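Local coordinates for protein extracellular ligand-binding receptor (Desulfitobacterium hafniense, PDB 4Q6B) that binds leucine, and perhaps related amino acids, outside the cell membrane and probably delivers it to an ABC transporter for uptake, at residues 130-135 / 339-344; 119-124 / 333-338. One frame throughout, in Å; residues are numbered along the deposited sequence.

Contact 1: 130-135 / 339-344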
ATOM      1  N   ALA A 130       9.193  -4.385  -5.037  1.00 13.56           N
ATOM      2  CA  ALA A 130      10.637  -4.730  -5.145  1.00 16.07           C
ATOM      3  C   ALA A 130      11.007  -5.146  -6.562  1.00 16.57           C
ATOM      4  O   ALA A 130      12.026  -4.716  -7.083  1.00 15.37           O
ATOM      5  CB  ALA A 130      11.023  -5.852  -4.136  1.00 16.92           C
ATOM      6  N   ARG A 131      10.159  -5.957  -7.187  0.50 14.54           N
ATOM      7  CA  ARG A 131      10.399  -6.462  -8.536  0.50 14.76           C
ATOM      8  C   ARG A 131      10.488  -5.310  -9.549  0.50 16.46           C
ATOM      9  O   ARG A 131      11.389  -5.275 -10.392  0.50 15.45           O
ATOM     10  CB  ARG A 131       9.276  -7.429  -8.912  0.50 14.95           C
ATOM     11  CG  ARG A 131       9.487  -8.149 -10.221  0.50 18.20           C
ATOM     12  CD  ARG A 131       8.505  -9.325 -10.332  0.50 20.82           C
ATOM     13  NE  ARG A 131       7.152  -8.920 -10.724  0.50 23.14           N
ATOM     14  CZ  ARG A 131       6.456  -9.483 -11.713  0.50 18.77           C
ATOM     15  NH1 ARG A 131       5.239  -9.051 -11.992  0.50 17.37           N
ATOM     16  NH2 ARG A 131       6.980 -10.469 -12.420  0.50 21.88           N
ATOM     17  N   GLN A 132       9.578  -4.339  -9.446  1.00 14.91           N
ATOM     18  CA  GLN A 132       9.564  -3.244 -10.412  1.00 14.87           C
ATOM     19  C   GLN A 132      10.706  -2.311 -10.141  1.00 14.55           C
ATOM     20  O   GLN A 132      11.255  -1.739 -11.089  1.00 17.38           O
ATOM     21  CB  GLN A 132       8.248  -2.455 -10.318  1.00 17.28           C
ATOM     22  CG  GLN A 132       7.056  -3.286 -10.601  1.00 20.38           C
ATOM     23  CD  GLN A 132       6.848  -3.467 -12.072  1.00 32.16           C
ATOM     24  OE1 GLN A 132       7.503  -2.814 -12.890  1.00 37.24           O
ATOM     25  NE2 GLN A 132       5.933  -4.356 -12.429  1.00 34.80           N
ATOM     26  N   LEU A 133      11.052  -2.127  -8.852  1.00 13.28           N
ATOM     27  CA  LEU A 133      12.207  -1.261  -8.526  1.00 14.80           C
ATOM     28  C   LEU A 133      13.502  -1.836  -9.071  1.00 16.40           C
ATOM     29  O   LEU A 133      14.346  -1.069  -9.607  1.00 17.81           O
ATOM     30  CB  LEU A 133      12.365  -0.990  -7.014  1.00 13.80           C
ATOM     31  CG  LEU A 133      11.363  -0.012  -6.424  1.00 15.94           C
ATOM     32  CD1 LEU A 133      11.386  -0.175  -4.905  1.00 17.97           C
ATOM     33  CD2 LEU A 133      11.684   1.425  -6.844  1.00 16.27           C
ATOM     34  N   ALA A 134      13.657  -3.158  -9.005  1.00 14.11           N
ATOM     35  CA  ALA A 134      14.907  -3.752  -9.500  1.00 13.79           C
ATOM     36  C   ALA A 134      15.035  -3.573 -11.004  1.00 16.03           C
ATOM     37  O   ALA A 134      16.126  -3.268 -11.531  1.00 14.99           O
ATOM     38  CB  ALA A 134      15.007  -5.224  -9.140  1.00 15.00           C
ATOM     39  N   ILE A 135      13.922  -3.755 -11.699  1.00 15.74           N
ATOM     40  CA  ILE A 135      13.922  -3.586 -13.161  1.00 16.41           C
ATOM     41  C   ILE A 135      14.320  -2.175 -13.554  1.00 18.55           C
ATOM     42  O   ILE A 135      15.126  -1.991 -14.452  1.00 17.62           O
ATOM     43  CB  ILE A 135      12.564  -3.977 -13.771  1.00 19.22           C
ATOM     44  CG1 ILE A 135      12.471  -5.508 -13.715  1.00 20.35           C
ATOM     45  CG2 ILE A 135      12.451  -3.468 -15.237  1.00 20.94           C
ATOM     46  CD1 ILE A 135      11.132  -6.059 -14.042  1.00 26.52           C
ATOM     47  N   ASP A 339      -1.223  -4.326 -12.931  1.00 27.10           N
ATOM     48  CA  ASP A 339      -0.013  -3.491 -13.007  1.00 26.76           C
ATOM     49  C   ASP A 339      -0.272  -2.138 -12.331  1.00 29.05           C
ATOM     50  O   ASP A 339      -0.575  -1.129 -12.980  1.00 32.16           O
ATOM     51  CB  ASP A 339       0.500  -3.319 -14.444  1.00 36.19           C
ATOM     52  CG  ASP A 339       2.017  -3.119 -14.492  1.00 43.39           C
ATOM     53  OD1 ASP A 339       2.563  -2.474 -13.557  1.00 42.56           O
ATOM     54  OD2 ASP A 339       2.666  -3.637 -15.430  1.00 49.38           O
ATOM     55  N   LEU A 340      -0.141  -2.142 -11.005  1.00 18.67           N
ATOM     56  CA  LEU A 340      -0.507  -0.989 -10.184  1.00 14.32           C
ATOM     57  C   LEU A 340       0.707  -0.250  -9.601  1.00 15.27           C
ATOM     58  O   LEU A 340       0.522   0.795  -8.983  1.00 16.82           O
ATOM     59  CB  LEU A 340      -1.354  -1.443  -8.997  1.00 14.00           C
ATOM     60  CG  LEU A 340      -2.655  -2.052  -9.500  1.00 16.83           C
ATOM     61  CD1 LEU A 340      -3.262  -2.889  -8.391  1.00 16.96           C
ATOM     62  CD2 LEU A 340      -3.617  -0.924  -9.944  1.00 23.05           C
ATOM     63  N   VAL A 341       1.922  -0.761  -9.777  1.00 14.79           N
ATOM     64  CA  VAL A 341       3.065  -0.077  -9.174  1.00 14.98           C
ATOM     65  C   VAL A 341       3.352   1.235  -9.928  1.00 15.46           C
ATOM     66  O   VAL A 341       3.402   1.270 -11.192  1.00 17.75           O
ATOM     67  CB  VAL A 341       4.316  -0.952  -9.194  1.00 15.92           C
ATOM     68  CG1 VAL A 341       5.604  -0.114  -8.808  1.00 16.46           C
ATOM     69  CG2 VAL A 341       4.127  -2.143  -8.239  1.00 18.24           C
ATOM     70  N   VAL A 342       3.596   2.315  -9.156  1.00 15.16           N
ATOM     71  CA  VAL A 342       3.962   3.611  -9.751  1.00 15.79           C
ATOM     72  C   VAL A 342       5.248   4.072  -9.074  1.00 16.29           C
ATOM     73  O   VAL A 342       5.320   4.098  -7.829  1.00 17.10           O
ATOM     74  CB  VAL A 342       2.834   4.627  -9.466  1.00 15.21           C
ATOM     75  CG1 VAL A 342       3.209   6.072  -9.928  1.00 16.03           C
ATOM     76  CG2 VAL A 342       1.527   4.197 -10.138  1.00 14.89           C
ATOM     77  N   LEU A 343       6.271   4.349  -9.859  1.00 17.38           N
ATOM     78  CA  LEU A 343       7.541   4.842  -9.313  1.00 18.09           C
ATOM     79  C   LEU A 343       7.485   6.372  -9.277  1.00 20.12           C
ATOM     80  O   LEU A 343       7.064   7.042 -10.244  1.00 20.74           O
ATOM     81  CB  LEU A 343       8.718   4.361 -10.146  1.00 21.30           C
ATOM     82  CG  LEU A 343       8.825   2.840 -10.308  1.00 20.55           C
ATOM     83  CD1 LEU A 343      10.187   2.465 -10.907  1.00 25.39           C
ATOM     84  CD2 LEU A 343       8.680   2.158  -8.980  1.00 18.85           C
ATOM     85  N   LYS A 344       7.907   6.926  -8.147  1.00 18.41           N
ATOM     86  CA  LYS A 344       7.738   8.361  -7.883  1.00 18.75           C
ATOM     87  C   LYS A 344       9.055   8.910  -7.431  1.00 21.67           C
ATOM     88  O   LYS A 344       9.658   8.335  -6.541  1.00 21.02           O
ATOM     89  CB  LYS A 344       6.725   8.522  -6.742  1.00 22.58           C
ATOM     90  CG  LYS A 344       5.363   7.881  -7.045  1.00 16.73           C
ATOM     91  CD  LYS A 344       4.285   8.282  -6.058  1.00 19.72           C
ATOM     92  CE  LYS A 344       2.998   7.533  -6.417  1.00 19.10           C
ATOM     93  NZ  LYS A 344       1.886   7.861  -5.509  1.00 21.29           N
TER

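Contact 2: 119-124 / 333-338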
ATOM      1  N   VAL A 119      -9.907 -12.811   1.953  1.00 11.62           N
ATOM      2  CA  VAL A 119      -8.975 -11.730   2.344  1.00 12.83           C
ATOM      3  C   VAL A 119      -8.251 -11.219   1.101  1.00 13.14           C
ATOM      4  O   VAL A 119      -7.681 -11.993   0.331  1.00 12.42           O
ATOM      5  CB  VAL A 119      -7.956 -12.286   3.366  1.00 11.72           C
ATOM      6  CG1 VAL A 119      -6.866 -11.285   3.686  1.00 13.34           C
ATOM      7  CG2 VAL A 119      -8.662 -12.729   4.656  1.00 11.28           C
ATOM      8  N   PHE A 120      -8.252  -9.900   0.918  1.00 11.95           N
ATOM      9  CA  PHE A 120      -7.769  -9.281  -0.342  1.00 11.42           C
ATOM     10  C   PHE A 120      -6.978  -8.030  -0.047  1.00 13.50           C
ATOM     11  O   PHE A 120      -7.101  -7.487   1.022  1.00 11.75           O
ATOM     12  CB  PHE A 120      -8.960  -8.889  -1.230  1.00 11.77           C
ATOM     13  CG  PHE A 120      -9.815 -10.058  -1.683  1.00 16.40           C
ATOM     14  CD1 PHE A 120      -9.597 -10.626  -2.919  1.00 14.41           C
ATOM     15  CD2 PHE A 120     -10.802 -10.604  -0.847  1.00 14.40           C
ATOM     16  CE1 PHE A 120     -10.362 -11.711  -3.351  1.00 14.48           C
ATOM     17  CE2 PHE A 120     -11.595 -11.658  -1.278  1.00 13.02           C
ATOM     18  CZ  PHE A 120     -11.375 -12.216  -2.541  1.00 13.18           C
ATOM     19  N   ARG A 121      -6.182  -7.562  -0.999  1.00 13.34           N
ATOM     20  CA  ARG A 121      -5.706  -6.168  -0.936  1.00 12.62           C
ATOM     21  C   ARG A 121      -5.806  -5.630  -2.312  1.00 16.38           C
ATOM     22  O   ARG A 121      -5.734  -6.406  -3.253  1.00 17.14           O
ATOM     23  CB  ARG A 121      -4.268  -6.095  -0.462  1.00 13.89           C
ATOM     24  CG  ARG A 121      -3.340  -7.046  -1.178  1.00 15.58           C
ATOM     25  CD  ARG A 121      -1.865  -6.699  -0.853  1.00 18.56           C
ATOM     26  NE  ARG A 121      -1.104  -7.952  -0.917  1.00 20.77           N
ATOM     27  CZ  ARG A 121      -0.343  -8.408   0.067  1.00 15.85           C
ATOM     28  NH1 ARG A 121       0.244  -9.599  -0.048  1.00 16.48           N
ATOM     29  NH2 ARG A 121      -0.176  -7.687   1.169  1.00 16.47           N
ATOM     30  N   ASN A 122      -6.000  -4.318  -2.466  1.00 12.14           N
ATOM     31  CA  ASN A 122      -6.156  -3.743  -3.826  1.00 12.85           C
ATOM     32  C   ASN A 122      -4.947  -2.900  -4.201  1.00 15.25           C
ATOM     33  O   ASN A 122      -5.034  -1.995  -5.023  1.00 17.59           O
ATOM     34  CB  ASN A 122      -7.485  -2.961  -4.005  1.00 13.53           C
ATOM     35  CG  ASN A 122      -7.518  -1.696  -3.180  1.00 17.89           C
ATOM     36  OD1 ASN A 122      -6.802  -1.600  -2.175  1.00 20.91           O
ATOM     37  ND2 ASN A 122      -8.310  -0.713  -3.601  1.00 16.43           N
ATOM     38  N   ILE A 123      -3.793  -3.239  -3.629  1.00 13.07           N
ATOM     39  CA  ILE A 123      -2.551  -2.520  -3.908  1.00 13.39           C
ATOM     40  C   ILE A 123      -1.474  -3.581  -4.112  1.00 15.12           C
ATOM     41  O   ILE A 123      -1.647  -4.737  -3.671  1.00 18.47           O
ATOM     42  CB  ILE A 123      -2.192  -1.583  -2.737  1.00 15.23           C
ATOM     43  CG1 ILE A 123      -2.088  -2.379  -1.419  1.00 22.95           C
ATOM     44  CG2 ILE A 123      -3.275  -0.474  -2.577  1.00 15.85           C
ATOM     45  CD1 ILE A 123      -1.266  -1.714  -0.434  1.00 29.40           C
ATOM     46  N   PRO A 124      -0.348  -3.210  -4.735  1.00 13.32           N
ATOM     47  CA  PRO A 124       0.741  -4.195  -4.914  1.00 14.72           C
ATOM     48  C   PRO A 124       1.396  -4.540  -3.591  1.00 14.96           C
ATOM     49  O   PRO A 124       1.502  -3.691  -2.691  1.00 17.09           O
ATOM     50  CB  PRO A 124       1.775  -3.457  -5.787  1.00 18.49           C
ATOM     51  CG  PRO A 124       1.382  -1.982  -5.705  1.00 21.78           C
ATOM     52  CD  PRO A 124      -0.079  -1.913  -5.395  1.00 13.06           C
ATOM     53  N   ARG A 333      -5.288 -16.175  -4.268  0.50 23.21           N
ATOM     54  CA  ARG A 333      -4.840 -15.972  -2.896  0.50 22.25           C
ATOM     55  C   ARG A 333      -5.252 -14.623  -2.362  0.50 18.80           C
ATOM     56  O   ARG A 333      -5.058 -14.340  -1.182  0.50 17.59           O
ATOM     57  CB  ARG A 333      -3.329 -16.150  -2.820  0.50 23.45           C
ATOM     58  CG  ARG A 333      -2.889 -17.410  -3.528  0.50 28.67           C
ATOM     59  CD  ARG A 333      -1.443 -17.691  -3.232  0.50 33.02           C
ATOM     60  NE  ARG A 333      -0.755 -16.437  -2.960  0.50 32.89           N
ATOM     61  CZ  ARG A 333       0.248 -16.313  -2.098  0.50 32.44           C
ATOM     62  NH1 ARG A 333       0.687 -17.374  -1.430  0.50 34.60           N
ATOM     63  NH2 ARG A 333       0.801 -15.126  -1.902  0.50 24.40           N
ATOM     64  N   GLY A 334      -5.837 -13.783  -3.219  1.00 15.16           N
ATOM     65  CA  GLY A 334      -6.260 -12.475  -2.782  1.00 15.33           C
ATOM     66  C   GLY A 334      -5.283 -11.353  -3.065  1.00 15.34           C
ATOM     67  O   GLY A 334      -5.630 -10.209  -2.768  1.00 15.47           O
ATOM     68  N   ASP A 335      -4.119 -11.637  -3.655  1.00 18.09           N
ATOM     69  CA  ASP A 335      -3.233 -10.550  -4.113  1.00 19.71           C
ATOM     70  C   ASP A 335      -3.844  -9.829  -5.310  1.00 19.83           C
ATOM     71  O   ASP A 335      -4.586 -10.432  -6.098  1.00 17.94           O
ATOM     72  CB  ASP A 335      -1.862 -11.083  -4.509  1.00 16.31           C
ATOM     73  CG  ASP A 335      -0.991 -11.391  -3.269  1.00 24.78           C
ATOM     74  OD1 ASP A 335      -0.947 -10.525  -2.380  1.00 28.87           O
ATOM     75  OD2 ASP A 335      -0.421 -12.482  -3.173  1.00 29.92           O
ATOM     76  N   ASP A 336      -3.531  -8.550  -5.440  1.00 17.41           N
ATOM     77  CA  ASP A 336      -3.924  -7.804  -6.625  1.00 18.95           C
ATOM     78  C   ASP A 336      -2.779  -7.881  -7.610  1.00 21.12           C
ATOM     79  O   ASP A 336      -1.656  -7.399  -7.337  1.00 22.12           O
ATOM     80  CB  ASP A 336      -4.255  -6.340  -6.249  1.00 20.83           C
ATOM     81  CG  ASP A 336      -5.135  -5.648  -7.292  1.00 22.69           C
ATOM     82  OD1 ASP A 336      -5.028  -5.975  -8.509  1.00 23.07           O
ATOM     83  OD2 ASP A 336      -5.938  -4.760  -6.901  1.00 24.08           O
ATOM     84  N   ILE A 337      -3.023  -8.538  -8.745  1.00 18.68           N
ATOM     85  CA  ILE A 337      -1.925  -8.775  -9.647  1.00 21.21           C
ATOM     86  C   ILE A 337      -1.947  -7.764 -10.781  1.00 23.84           C
ATOM     87  O   ILE A 337      -1.180  -7.908 -11.722  1.00 24.20           O
ATOM     88  CB  ILE A 337      -1.893 -10.221 -10.218  1.00 25.60           C
ATOM     89  CG1 ILE A 337      -3.177 -10.563 -10.999  1.00 25.69           C
ATOM     90  CG2 ILE A 337      -1.706 -11.229  -9.086  1.00 26.41           C
ATOM     91  CD1 ILE A 337      -3.153 -11.958 -11.705  1.00 24.10           C
ATOM     92  N   GLY A 338      -2.783  -6.733 -10.665  1.00 19.81           N
ATOM     93  CA  GLY A 338      -2.829  -5.721 -11.718  1.00 26.39           C
ATOM     94  C   GLY A 338      -1.518  -4.956 -11.799  1.00 26.24           C
ATOM     95  O   GLY A 338      -0.774  -4.942 -10.820  1.00 23.48           O
TER
HETATM   96  O   HOH W   1       1.973 -11.559  -2.074  1.00 46.29           O
HETATM   97  O   HOH W   2      -1.284  -7.380  -3.776  1.00 21.78           O

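Contact 1: 130-135 / 339-344
Gln132, on the helix, reaches across to Val341, and its aliphatic part carries most of this contact. Its CB lies 3.8 Å from CG1 of Val341. CG comes next and rests on the valine's branch point, 3.9 Å from CB of Val341 and about as far from each of its two methyls; it gets there because chi1 of -61° sets CG anti to the carbonyl carbon, beside the backbone N. At chi2 the chain bends, and the amide turns off toward Asp339. There NE2 stops 4.0 Å from OD1 of Asp339, with the amide and carboxylate planes 47° apart, and no hydrogen bond forms across the gap. The amide's polar partner is Glu128, one turn earlier on the same helix, whose OE2 accepts from NE2. The glutamine and valine side chains pass in opposite senses, so contact is through their carbons. Farther along the strand, Leu343 also points at the helix. Its CD2 meets CD2 of Leu133 at 3.8 Å, methyl against methyl, and Tyr136 adds to the helix's grip on this leucine. The axes of segments 130-135 and 341-344 cross at 49° and come within 9.2 Å of each other, which sets helix 126-139 over strand 341-347. Behind the helix, Ala130 and Ala134 pack on helix 153-168, while the strand pairs antiparallel with both 253-257 and 350-353 in the mixed sheet.

Contact 2: 119-124 / 333-338
Phe120 and Gly334 bring the two backbones together, their CA atoms 4.3 Å apart and the chains running roughly the same way, 26° between their directions. Arg121 N donates to Gly334 O at 3.2 Å, and two CA-H...O contacts flank this bond, Gly334 CA to Val119 O and Phe120 CA to Gly334 O. Gly334 has a positive phi, which suits glycine, and its CA lies close against Val119 O. Beside it, CD1 of Phe120 touches Gly334 CA.

Arg121 and Asp335 run alongside one another in the same sense, their guanidinium and carboxylate planes nearly coplanar (3°). The arginine grips side-on: NE, at 3.0 Å, and NH1, at 2.8 Å, both donate to Asp335 OD1, NH1 meeting the syn lone pair of OD1 and NE approaching OD1 nearly along its C-O axis. On the carboxylate's other oxygen, OD2 takes a nearly straight bond from Arg333 NH2 (3.2 Å, 170°), so one aspartate lies between two arginines, which probably favours its charged form; Arg333 NH1 also forms a salt bridge with Asp113. Water 1 donates to the same OD2. Water 2 joins the backbones, donating to Ile123 O and accepting from Asp336 N.

Asp336 turns inward, CB 3.3 Å from Arg121 O, a buried carbonyl with no polar partner in the model. Its OD2 sits over Asn122 CA and bonds to His328, while OD1 accepts from Gly338 N in an Asx turn.

Strand 119-121 edges the parallel sheet of this periplasmic-binding-protein fold, and loop 333-338 runs along it. Arg121 NH2 bonds to the carbonyl of Ser106, which ties the network to the loop of the leucine pocket and probably helps to hold it.

Contacts 1 and 2 have centres 15 Å apart and alternate along the chain: 119-124, 130-135, then, some two hundred residues later, 333-338 and 339-344. Strand 119-121 leads directly into helix 126-139, and the 333-338 loop runs straight on into strand 341-347, so both connections pass from the side of the parallel sheet toward the mixed one. They meet where Pro124 packs on Leu340 and Val341, CB of Pro124 lying 3.6 Å from CG2 of Val341. Two neighbouring chain crossings between lobes, with leucine bound close to them, are consistent with the hinge of the leucine-binding protein family, about which the lobes close on ligand.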